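Local coordinates for hypothetical protein (Rhodococcus sp., PDB 2OV9) that probably hydrolyses fatty acyl-coenzyme A thioesters, releasing the free fatty acid and coenzyme A, as a hotdog-fold thioesterase, at residues I77-G82 and L138-G143; G149-M154 and G176-V181; G143-W148 and I186-D191; L18-D23 and T92-A97. All blocks are in the same frame, centred on the assembly; numbering follows the deposited sequence. Where two conformers were deposited one is given.

Contact 1: I77-G82 and L138-G143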
loop_
_atom_site.group_PDB
_atom_site.type_symbol
_atom_site.label_atom_id
_atom_site.label_comp_id
_atom_site.label_asym_id
_atom_site.label_seq_id
_atom_site.Cartn_x
_atom_site.Cartn_y
_atom_site.Cartn_z
ATOM N N ILE B 77 14.719 2.813 11.526
ATOM C CA ILE B 77 15.423 3.866 10.816
ATOM C C ILE B 77 14.393 4.911 10.389
ATOM O O ILE B 77 13.498 4.608 9.594
ATOM C CB ILE B 77 16.141 3.322 9.540
ATOM C CG1 ILE B 77 16.880 1.992 9.807
ATOM C CG2 ILE B 77 17.055 4.382 8.940
ATOM C CD1 ILE B 77 18.305 2.111 10.360
ATOM N N ASP B 78 14.501 6.128 10.928
ATOM C CA ASP B 78 13.716 7.245 10.399
ATOM C C ASP B 78 14.469 7.862 9.229
ATOM O O ASP B 78 15.313 8.753 9.410
ATOM C CB ASP B 78 13.398 8.308 11.463
ATOM C CG ASP B 78 12.327 9.316 10.994
ATOM O OD1 ASP B 78 11.860 9.211 9.832
ATOM O OD2 ASP B 78 11.947 10.211 11.793
HETATM N N MSE B 79 14.155 7.363 8.034
HETATM C CA MSE B 79 14.711 7.850 6.773
HETATM C C MSE B 79 14.420 9.327 6.548
HETATM O O MSE B 79 15.260 10.063 6.035
HETATM C CB MSE B 79 14.116 7.045 5.612
HETATM C CG MSE B 79 14.717 7.357 4.254
HETATM SE SE MSE B 79 14.108 6.109 2.891
HETATM C CE MSE B 79 12.220 6.607 2.812
ATOM N N TRP B 80 13.214 9.745 6.925
ATOM C CA TRP B 80 12.754 11.123 6.717
ATOM C C TRP B 80 13.424 12.099 7.693
ATOM O O TRP B 80 13.222 13.314 7.612
ATOM C CB TRP B 80 11.217 11.189 6.812
ATOM C CG TRP B 80 10.563 10.321 5.793
ATOM C CD1 TRP B 80 10.239 10.661 4.515
ATOM C CD2 TRP B 80 10.220 8.937 5.940
ATOM N NE1 TRP B 80 9.687 9.583 3.856
ATOM C CE2 TRP B 80 9.670 8.508 4.708
ATOM C CE3 TRP B 80 10.311 8.020 6.994
ATOM C CZ2 TRP B 80 9.204 7.204 4.507
ATOM C CZ3 TRP B 80 9.854 6.715 6.786
ATOM C CH2 TRP B 80 9.309 6.324 5.553
ATOM N N ASN B 81 14.223 11.544 8.604
ATOM C CA ASN B 81 15.003 12.331 9.570
ATOM C C ASN B 81 16.512 12.193 9.332
ATOM O O ASN B 81 17.314 12.592 10.170
ATOM C CB ASN B 81 14.645 11.924 11.001
ATOM C CG ASN B 81 15.174 12.899 12.028
ATOM O OD1 ASN B 81 15.796 12.501 13.016
ATOM N ND2 ASN B 81 14.954 14.188 11.790
ATOM N N GLY B 82 16.884 11.615 8.188
ATOM C CA GLY B 82 18.284 11.510 7.792
ATOM C C GLY B 82 19.051 10.321 8.347
ATOM O O GLY B 82 20.291 10.304 8.309
ATOM N N LEU B 138 5.940 5.262 -5.503
ATOM C CA LEU B 138 6.664 6.483 -5.948
ATOM C C LEU B 138 7.005 7.383 -4.753
ATOM O O LEU B 138 8.108 7.914 -4.662
ATOM C CB LEU B 138 5.880 7.261 -7.029
ATOM C CG LEU B 138 6.018 6.641 -8.440
ATOM C CD1 LEU B 138 5.031 7.256 -9.397
ATOM C CD2 LEU B 138 7.415 6.831 -8.976
ATOM N N ASP B 139 6.061 7.546 -3.833
ATOM C CA ASP B 139 6.350 8.301 -2.625
ATOM C C ASP B 139 7.632 7.771 -1.950
ATOM O O ASP B 139 8.587 8.530 -1.689
ATOM C CB ASP B 139 5.160 8.228 -1.662
ATOM C CG ASP B 139 5.419 8.960 -0.366
ATOM O OD1 ASP B 139 5.301 10.189 -0.347
ATOM O OD2 ASP B 139 5.760 8.316 0.637
ATOM N N HIS B 140 7.652 6.469 -1.666
ATOM C CA HIS B 140 8.812 5.847 -1.051
ATOM C C HIS B 140 10.110 6.003 -1.834
ATOM O O HIS B 140 11.152 6.320 -1.260
ATOM C CB HIS B 140 8.601 4.353 -0.802
ATOM C CG HIS B 140 9.597 3.797 0.160
ATOM N ND1 HIS B 140 9.500 4.009 1.518
ATOM C CD2 HIS B 140 10.764 3.142 -0.041
ATOM C CE1 HIS B 140 10.544 3.467 2.123
ATOM N NE2 HIS B 140 11.318 2.919 1.201
ATOM N N VAL B 141 10.065 5.731 -3.135
ATOM C CA VAL B 141 11.236 5.955 -3.978
ATOM C C VAL B 141 11.808 7.367 -3.865
ATOM O O VAL B 141 13.037 7.528 -3.851
ATOM C CB VAL B 141 10.944 5.611 -5.460
ATOM C CG1 VAL B 141 12.171 5.870 -6.309
ATOM C CG2 VAL B 141 10.588 4.141 -5.544
ATOM N N LEU B 142 10.933 8.384 -3.813
ATOM C CA LEU B 142 11.398 9.775 -3.630
ATOM C C LEU B 142 12.134 9.933 -2.300
ATOM O O LEU B 142 13.150 10.625 -2.232
ATOM C CB LEU B 142 10.235 10.801 -3.693
ATOM C CG LEU B 142 9.421 10.870 -4.998
ATOM C CD1 LEU B 142 8.469 12.050 -4.942
ATOM C CD2 LEU B 142 10.355 10.979 -6.187
ATOM N N GLY B 143 11.619 9.295 -1.251
ATOM C CA GLY B 143 12.318 9.268 0.050
ATOM C C GLY B 143 13.710 8.668 -0.032
ATOM O O GLY B 143 14.664 9.170 0.557
HETATM O O HOH W 1 14.593 10.653 2.895
#
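The CA atoms of Trp80 and Gly143 are the nearest pair of the two backbones, 6.9 Å apart, and the loop 77-82 meets helix 131-148 through two side chains and one water. Met79, a selenomethionine, does most of the touching, against His140 and Gly143. Its CG stands anti to the backbone N (chi1 -174°), which carries the chain toward the helix, and the bend at chi3 (67°) lays the terminal methyl between the helix backbone and His140. Met79 CE sits 3.6 Å from His140 CE1 and 3.8 Å from Gly143 C. Met79 SE is 5.0 Å from the centroid of the His140 ring, 37° off the ring normal, an oblique chalcogen-aromatic approach. The same methyl lies over one face of the Trp80 indole, offset toward its rim, and Trp80 CZ2 comes within 4.4 Å of His140 ND1. Gly143 makes room for all this: a side chain there would run into Met79 CE. A water joins the two backbones, donating to Gly143 O at 2.8 Å and to Met79 O at 3.3 Å. His140 ND1 is hydrogen-bonded to His130 of the second subunit, whose ring also meets Trp80 edge-to-face. The loop between helix 51-67 and strand 105-106 thus packs on the central helix of the hotdog domain, beside the dimer interface. A buried imidazole with selenomethionine against it and a neighbouring subunit's histidine as polar mate is probably limited in its freedom to turn, coupling this loop's packing to the subunit interface.

Contact 2: G149-M154 and G176-V181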
loop_
_atom_site.group_PDB
_atom_site.type_symbol
_atom_site.label_atom_id
_atom_site.label_comp_id
_atom_site.label_asym_id
_atom_site.label_seq_id
_atom_site.Cartn_x
_atom_site.Cartn_y
_atom_site.Cartn_z
ATOM N N GLY B 149 20.732 11.165 -2.200
ATOM C CA GLY B 149 21.238 12.493 -2.532
ATOM C C GLY B 149 21.769 13.226 -1.304
ATOM O O GLY B 149 22.120 14.387 -1.395
ATOM N N GLY B 150 21.811 12.553 -0.155
ATOM C CA GLY B 150 22.364 13.135 1.068
ATOM C C GLY B 150 21.471 14.165 1.736
ATOM O O GLY B 150 21.949 15.010 2.511
ATOM N N LYS B 151 20.172 14.095 1.453
ATOM C CA LYS B 151 19.215 15.023 2.054
ATOM C C LYS B 151 18.096 14.287 2.784
ATOM O O LYS B 151 17.902 13.083 2.625
ATOM C CB LYS B 151 18.639 15.969 0.994
ATOM C CG LYS B 151 19.564 17.120 0.579
ATOM C CD LYS B 151 19.755 18.169 1.702
ATOM C CE LYS B 151 18.559 19.126 1.838
ATOM N NZ LYS B 151 18.650 20.090 3.006
ATOM N N ALA B 152 17.373 15.021 3.606
ATOM C CA ALA B 152 16.333 14.450 4.437
ATOM C C ALA B 152 15.244 15.476 4.466
ATOM O O ALA B 152 15.524 16.651 4.685
ATOM C CB ALA B 152 16.857 14.244 5.854
ATOM N N GLY B 153 14.007 15.050 4.279
ATOM C CA GLY B 153 12.885 15.958 4.469
ATOM C C GLY B 153 11.583 15.232 4.694
ATOM O O GLY B 153 11.385 14.141 4.149
HETATM N N MSE B 154 10.724 15.826 5.529
HETATM C CA MSE B 154 9.333 15.400 5.733
HETATM C C MSE B 154 8.546 15.629 4.458
HETATM O O MSE B 154 8.720 16.668 3.820
HETATM C CB MSE B 154 8.675 16.273 6.802
HETATM C CG MSE B 154 8.742 15.775 8.212
HETATM SE SE MSE B 154 7.522 16.867 9.273
HETATM C CE MSE B 154 5.828 16.030 8.773
ATOM N N GLY B 176 13.713 7.562 -9.115
ATOM C CA GLY B 176 13.524 8.822 -8.380
ATOM C C GLY B 176 14.841 9.586 -8.383
ATOM O O GLY B 176 15.909 8.980 -8.463
ATOM N N LYS B 177 14.763 10.906 -8.302
ATOM C CA LYS B 177 15.956 11.751 -8.219
ATOM C C LYS B 177 15.620 13.076 -7.554
ATOM O O LYS B 177 14.613 13.696 -7.865
ATOM C CB LYS B 177 16.568 11.986 -9.593
ATOM C CG LYS B 177 17.876 12.773 -9.566
ATOM C CD LYS B 177 18.537 12.807 -10.936
ATOM C CE LYS B 177 19.718 13.735 -10.898
ATOM N NZ LYS B 177 20.453 13.708 -12.181
ATOM N N LEU B 178 16.471 13.476 -6.616
ATOM C CA LEU B 178 16.351 14.759 -5.987
ATOM C C LEU B 178 16.688 15.750 -7.089
ATOM O O LEU B 178 17.702 15.584 -7.791
ATOM C CB LEU B 178 17.345 14.889 -4.828
ATOM C CG LEU B 178 17.349 16.176 -4.009
ATOM C CD1 LEU B 178 17.857 15.876 -2.593
ATOM C CD2 LEU B 178 18.201 17.260 -4.659
HETATM N N MSE B 179 15.835 16.753 -7.249
HETATM C CA MSE B 179 15.959 17.667 -8.369
HETATM C C MSE B 179 16.551 19.005 -7.962
HETATM O O MSE B 179 17.393 19.544 -8.676
HETATM C CB MSE B 179 14.614 17.850 -9.064
HETATM C CG MSE B 179 14.013 16.547 -9.534
HETATM SE SE MSE B 179 15.106 15.690 -10.915
HETATM C CE MSE B 179 14.768 16.981 -12.356
ATOM N N SER B 180 16.105 19.542 -6.829
ATOM C CA SER B 180 16.610 20.820 -6.339
ATOM C C SER B 180 16.466 20.954 -4.824
ATOM O O SER B 180 15.642 20.267 -4.205
ATOM C CB SER B 180 15.872 21.971 -7.017
ATOM O OG SER B 180 14.503 21.946 -6.652
ATOM N N VAL B 181 17.288 21.828 -4.245
ATOM C CA VAL B 181 17.184 22.225 -2.852
ATOM C C VAL B 181 17.176 23.763 -2.767
ATOM O O VAL B 181 18.014 24.440 -3.375
ATOM C CB VAL B 181 18.365 21.696 -1.992
ATOM C CG1 VAL B 181 18.126 22.000 -0.502
ATOM C CG2 VAL B 181 18.581 20.218 -2.198
#
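Lys151 meets the strand with two different parts of its aliphatic chain. Near the backbone, its CB lies 3.7 Å from Leu178 CD1, and CG is almost as close to the same methyl, the two side chains passing at a slant. Further out, Lys151 CE reaches Val181 CG1 at 3.7 Å, the two side chains meeting end on, with the ammonium NZ 4.0 Å from that methyl. The lysine does this by folding: chi2 (-69°) and chi3 (-78°) both bend, turning the chain along the strand from Leu178 to Val181. Leu178 carries its CG anti to the backbone N (chi1 -179°), which extends CD1 toward the lysine. With an alanine at this position, Val181 would probably lose its partner across the contact and one side of Leu178 CD1 would be less covered, although the CB contact stays.

In the next shell, Ile186 of strand 185-194 touches both Lys151 and Leu178, so the methylenes rest on two neighbouring strands. The lysine follows directly on the helix end: Gly150, with positive phi, closes helix 131-148 in a Schellman motif, and a side chain on Gly149 would be tight against Leu178 CD1. On the strand side, Met179 and Ser180 both face Thr187 in a classic beta bulge, which lies between the two residues that the lysine touches. This is the surface end of a hotdog fold, where the long central helix stops, the chain turns back toward strand 154-162, and the linker packs through its lysine on the antiparallel sheet that wraps the helix.

Contact 3: G143-W148 and I186-D191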
loop_
_atom_site.group_PDB
_atom_site.type_symbol
_atom_site.label_atom_id
_atom_site.label_comp_id
_atom_site.label_asym_id
_atom_site.label_seq_id
_atom_site.Cartn_x
_atom_site.Cartn_y
_atom_site.Cartn_z
ATOM N N GLY B 143 11.619 9.295 -1.251
ATOM C CA GLY B 143 12.318 9.268 0.050
ATOM C C GLY B 143 13.710 8.668 -0.032
ATOM O O GLY B 143 14.664 9.170 0.557
ATOM N N VAL B 144 13.826 7.573 -0.765
ATOM C CA VAL B 144 15.097 6.911 -0.929
ATOM C C VAL B 144 16.020 7.763 -1.789
ATOM O O VAL B 144 17.216 7.855 -1.501
ATOM C CB VAL B 144 14.917 5.512 -1.562
ATOM C CG1 VAL B 144 16.262 4.853 -1.814
ATOM C CG2 VAL B 144 14.056 4.625 -0.662
ATOM N N ALA B 145 15.481 8.367 -2.854
ATOM C CA ALA B 145 16.278 9.266 -3.704
ATOM C C ALA B 145 16.810 10.424 -2.894
ATOM O O ALA B 145 17.953 10.839 -3.058
ATOM C CB ALA B 145 15.480 9.763 -4.891
ATOM N N ASN B 146 16.001 10.955 -1.991
ATOM C CA ASN B 146 16.513 11.984 -1.108
ATOM C C ASN B 146 17.642 11.504 -0.196
ATOM O O ASN B 146 18.618 12.228 -0.004
ATOM C CB ASN B 146 15.384 12.604 -0.273
ATOM C CG ASN B 146 14.422 13.446 -1.106
ATOM O OD1 ASN B 146 14.763 13.896 -2.189
ATOM N ND2 ASN B 146 13.234 13.707 -0.568
ATOM N N ALA B 147 17.509 10.313 0.394
ATOM C CA ALA B 147 18.595 9.760 1.227
ATOM C C ALA B 147 19.882 9.640 0.412
ATOM O O ALA B 147 20.950 10.050 0.854
ATOM C CB ALA B 147 18.212 8.395 1.793
ATOM N N TRP B 148 19.759 9.076 -0.784
ATOM C CA TRP B 148 20.886 8.816 -1.668
ATOM C C TRP B 148 21.530 10.107 -2.156
ATOM O O TRP B 148 22.739 10.154 -2.473
ATOM C CB TRP B 148 20.418 7.939 -2.835
ATOM C CG TRP B 148 21.447 7.629 -3.894
ATOM C CD1 TRP B 148 21.408 8.020 -5.214
ATOM C CD2 TRP B 148 22.637 6.820 -3.754
ATOM N NE1 TRP B 148 22.501 7.512 -5.896
ATOM C CE2 TRP B 148 23.273 6.783 -5.026
ATOM C CE3 TRP B 148 23.240 6.149 -2.679
ATOM C CZ2 TRP B 148 24.464 6.086 -5.248
ATOM C CZ3 TRP B 148 24.436 5.453 -2.903
ATOM C CH2 TRP B 148 25.034 5.431 -4.179
ATOM N N ILE B 186 13.070 20.708 -0.424
ATOM C CA ILE B 186 13.605 19.747 -1.375
ATOM C C ILE B 186 12.545 19.410 -2.405
ATOM O O ILE B 186 11.392 19.180 -2.049
ATOM C CB ILE B 186 14.055 18.466 -0.663
ATOM C CG1 ILE B 186 15.167 18.795 0.336
ATOM C CG2 ILE B 186 14.504 17.405 -1.697
ATOM C CD1 ILE B 186 15.026 18.095 1.668
ATOM N N THR B 187 12.942 19.401 -3.678
ATOM C CA THR B 187 12.085 18.919 -4.758
ATOM C C THR B 187 12.662 17.650 -5.345
ATOM O O THR B 187 13.848 17.607 -5.721
ATOM C CB THR B 187 11.940 19.949 -5.890
ATOM O OG1 THR B 187 11.242 21.095 -5.398
ATOM C CG2 THR B 187 11.136 19.371 -7.043
ATOM N N THR B 188 11.796 16.641 -5.467
ATOM C CA THR B 188 12.181 15.329 -5.930
ATOM C C THR B 188 11.190 14.836 -6.979
ATOM O O THR B 188 9.985 15.072 -6.850
ATOM C CB THR B 188 12.213 14.369 -4.739
ATOM O OG1 THR B 188 12.806 15.035 -3.617
ATOM C CG2 THR B 188 13.026 13.094 -5.049
ATOM N N ALA B 189 11.691 14.141 -8.006
ATOM C CA ALA B 189 10.839 13.635 -9.085
ATOM C C ALA B 189 11.110 12.149 -9.373
ATOM O O ALA B 189 12.203 11.634 -9.112
ATOM C CB ALA B 189 11.027 14.461 -10.369
ATOM N N GLY B 190 10.120 11.468 -9.934
ATOM C CA GLY B 190 10.278 10.045 -10.237
ATOM C C GLY B 190 9.200 9.614 -11.195
ATOM O O GLY B 190 8.295 10.394 -11.527
ATOM N N ASP B 191 9.315 8.385 -11.679
ATOM C CA ASP B 191 8.270 7.833 -12.522
ATOM C C ASP B 191 8.334 6.329 -12.493
ATOM O O ASP B 191 9.289 5.755 -11.947
ATOM C CB ASP B 191 8.363 8.362 -13.953
ATOM C CG ASP B 191 9.710 8.138 -14.572
ATOM O OD1 ASP B 191 10.230 6.995 -14.519
ATOM O OD2 ASP B 191 10.227 9.107 -15.143
#
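Thr188 OG1 donates to Asn146 OD1 at 2.7 Å, a hydrogen bond between helix 143-148 and strand 186-191. The hydroxyl approaches in the plane of the amide, on a lone pair of OD1, at a C=O...donor angle of 115°. Asn146 turns its CG anti to its own carbonyl carbon (chi1 -69°), which swings the amide out from the helix over the strand. Asn146 OD1 is also flanked by methyls, Ile186 CG2 at 3.6 Å and Thr188 CG2 at 3.4 Å. One residue earlier, Ala145 CB meets Thr188 CG2 at 4.1 Å, so the threonine uses its hydroxyl on one helix residue and its methyl on the residue before it.

Segments 143-148 and 186-191 cross at 124°, their axes 8.8 Å apart at closest approach. Phe207 of strand 199-208 and Leu178 of strand 171-182 pack against Asn146 as well, adding apolar groups around the amide. A leucine in place of Asn146, having no carbonyl to offer, is likely to deprive the buried Thr188 hydroxyl of its acceptor.

This is the hotdog arrangement, the central helix lying across the concave face of its sheet. In surroundings made largely of methyls and rings, this bond gives buried OD1 a donor and probably holds the threonine's rotation, linking the last turns of the helix to the strand.

Contact 4: L18-D23 and T92-A97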
loop_
_atom_site.group_PDB
_atom_site.type_symbol
_atom_site.label_atom_id
_atom_site.label_comp_id
_atom_site.label_asym_id
_atom_site.label_seq_id
_atom_site.Cartn_x
_atom_site.Cartn_y
_atom_site.Cartn_z
ATOM N N LEU B 18 20.503 -0.201 -1.888
ATOM C CA LEU B 18 20.108 0.665 -0.766
ATOM C C LEU B 18 19.134 0.019 0.207
ATOM O O LEU B 18 19.106 0.332 1.413
ATOM C CB LEU B 18 19.500 1.950 -1.307
ATOM C CG LEU B 18 20.457 2.779 -2.165
ATOM C CD1 LEU B 18 19.760 3.988 -2.701
ATOM C CD2 LEU B 18 21.655 3.198 -1.332
ATOM N N THR B 19 18.310 -0.860 -0.335
ATOM C CA THR B 19 17.341 -1.613 0.443
ATOM C C THR B 19 18.052 -2.777 1.134
ATOM O O THR B 19 19.229 -3.036 0.888
ATOM C CB THR B 19 16.243 -2.123 -0.461
ATOM O OG1 THR B 19 16.837 -2.775 -1.592
ATOM C CG2 THR B 19 15.421 -0.951 -0.954
ATOM N N SER B 20 17.351 -3.453 2.031
ATOM C CA SER B 20 17.971 -4.523 2.792
ATOM C C SER B 20 18.283 -5.754 1.936
ATOM O O SER B 20 17.396 -6.284 1.277
ATOM C CB SER B 20 17.086 -4.919 3.961
ATOM O OG SER B 20 17.823 -5.761 4.825
ATOM N N PRO B 21 19.544 -6.245 1.990
ATOM C CA PRO B 21 19.910 -7.413 1.171
ATOM C C PRO B 21 19.300 -8.689 1.740
ATOM O O PRO B 21 18.998 -8.725 2.943
ATOM C CB PRO B 21 21.444 -7.455 1.247
ATOM C CG PRO B 21 21.816 -6.651 2.434
ATOM C CD PRO B 21 20.656 -5.777 2.837
ATOM N N PRO B 22 19.036 -9.696 0.873
ATOM C CA PRO B 22 18.698 -11.041 1.336
ATOM C C PRO B 22 19.813 -11.600 2.201
ATOM O O PRO B 22 20.989 -11.438 1.872
ATOM C CB PRO B 22 18.572 -11.857 0.034
ATOM C CG PRO B 22 19.161 -10.990 -1.050
ATOM C CD PRO B 22 18.956 -9.589 -0.597
ATOM N N ASP B 23 19.440 -12.261 3.293
ATOM C CA ASP B 23 20.404 -12.784 4.258
ATOM C C ASP B 23 20.212 -14.289 4.505
ATOM O O ASP B 23 20.978 -14.910 5.246
ATOM C CB ASP B 23 20.308 -11.995 5.573
ATOM C CG ASP B 23 18.884 -11.930 6.123
ATOM O OD1 ASP B 23 17.976 -12.558 5.529
ATOM O OD2 ASP B 23 18.670 -11.241 7.149
ATOM N N THR B 92 9.534 -1.717 0.760
ATOM C CA THR B 92 10.813 -2.431 0.650
ATOM C C THR B 92 11.126 -3.372 1.830
ATOM O O THR B 92 12.136 -4.068 1.790
ATOM C CB THR B 92 12.016 -1.444 0.529
ATOM O OG1 THR B 92 12.343 -0.919 1.832
ATOM C CG2 THR B 92 11.716 -0.274 -0.430
ATOM N N GLY B 93 10.292 -3.371 2.878
ATOM C CA GLY B 93 10.603 -4.105 4.110
ATOM C C GLY B 93 10.627 -5.613 3.924
ATOM O O GLY B 93 9.609 -6.197 3.595
ATOM N N PRO B 94 11.791 -6.255 4.145
ATOM C CA PRO B 94 11.866 -7.716 3.952
ATOM C C PRO B 94 10.968 -8.495 4.895
ATOM O O PRO B 94 10.500 -9.564 4.531
ATOM C CB PRO B 94 13.330 -8.046 4.235
ATOM C CG PRO B 94 14.063 -6.752 4.099
ATOM C CD PRO B 94 13.096 -5.685 4.535
ATOM N N GLU B 95 10.720 -7.963 6.092
ATOM C CA GLU B 95 9.855 -8.632 7.040
ATOM C C GLU B 95 8.432 -8.080 7.014
ATOM O O GLU B 95 7.605 -8.410 7.887
ATOM C CB GLU B 95 10.444 -8.584 8.461
ATOM C CG GLU B 95 11.610 -9.540 8.674
ATOM C CD GLU B 95 12.986 -8.872 8.618
ATOM O OE1 GLU B 95 13.410 -8.265 9.627
ATOM O OE2 GLU B 95 13.687 -9.009 7.594
ATOM N N ASN B 96 8.143 -7.261 5.998
ATOM C CA ASN B 96 6.838 -6.638 5.872
ATOM C C ASN B 96 6.099 -7.253 4.692
ATOM O O ASN B 96 6.405 -6.961 3.552
ATOM C CB ASN B 96 6.976 -5.115 5.755
ATOM C CG ASN B 96 5.647 -4.411 5.827
ATOM O OD1 ASN B 96 4.605 -4.983 5.465
ATOM N ND2 ASN B 96 5.664 -3.166 6.294
ATOM N N ALA B 97 5.146 -8.148 4.972
ATOM C CA ALA B 97 4.510 -8.901 3.903
ATOM C C ALA B 97 3.641 -8.049 2.978
ATOM O O ALA B 97 3.266 -8.513 1.897
ATOM C CB ALA B 97 3.728 -10.122 4.441
HETATM O O HOH W 2 14.919 -2.026 3.024
#
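Thr19 and Thr92 face each other at a slant, methyl side to methyl side: Thr19 CG2 lies 3.7 Å from Thr92 CB and 3.8 Å from Thr92 CG2. In both residues OG1 sits between the backbone N and the carbonyl carbon (chi1 50° in Thr19, 79° in Thr92), leaving the methyls to make the apolar touch while the hydroxyls bond to other groups. Thr19 OG1 is held by the backbone N of Leu104, and Thr92 OG1 by Asp89.

The second pair is Ser20 with Pro94. Here the methylene, not the hydroxyl, makes the closer approach: Ser20 CB is 3.5 Å from Pro94 CG, whereas Ser20 OG stands 4.0 Å from that carbon and is hydrogen-bonded to Arg87. Pro94 follows Gly93 at the start of a type I beta turn from Gly93 to Asn96, closed by Asn96 N to Gly93 O, so the turn presents the ring to the serine. Between the two pairs a water accepts from Ser20 N and donates to Thr92 OG1, each at 3.0 Å.

The contact joins the loop leading into helix 26-43 of the N-terminal helical region to one running back toward strand 105-106. Arg87 and Arg46 of the second subunit both form salt bridges with Glu95. The loops therefore meet directly through carbon and, by one water, through polar atoms, while a wider polar network probably helps hold them at the subunit interface.

Contacts 1, 2 and 3 gather around the C-terminal half of helix 131-148 and the sheet of the hotdog domain. Contacts 1 and 3 use consecutive parts of this helix and share Gly143, their centres about 8 Å apart. Contacts 2 and 3, centres about 5 Å apart, lie on neighbouring strands 171-182 and 185-194, and contact 2 is nested inside the loop that contact 3 closes. The centre of contact 4 is about 15 Å from that of contact 1 and about 22 Å from that of contact 2, but its segments alternate with those of contact 1, which it touches through Thr92 and His140. The hotdog core is thus tied to both the N-terminal segment and the dimer interface.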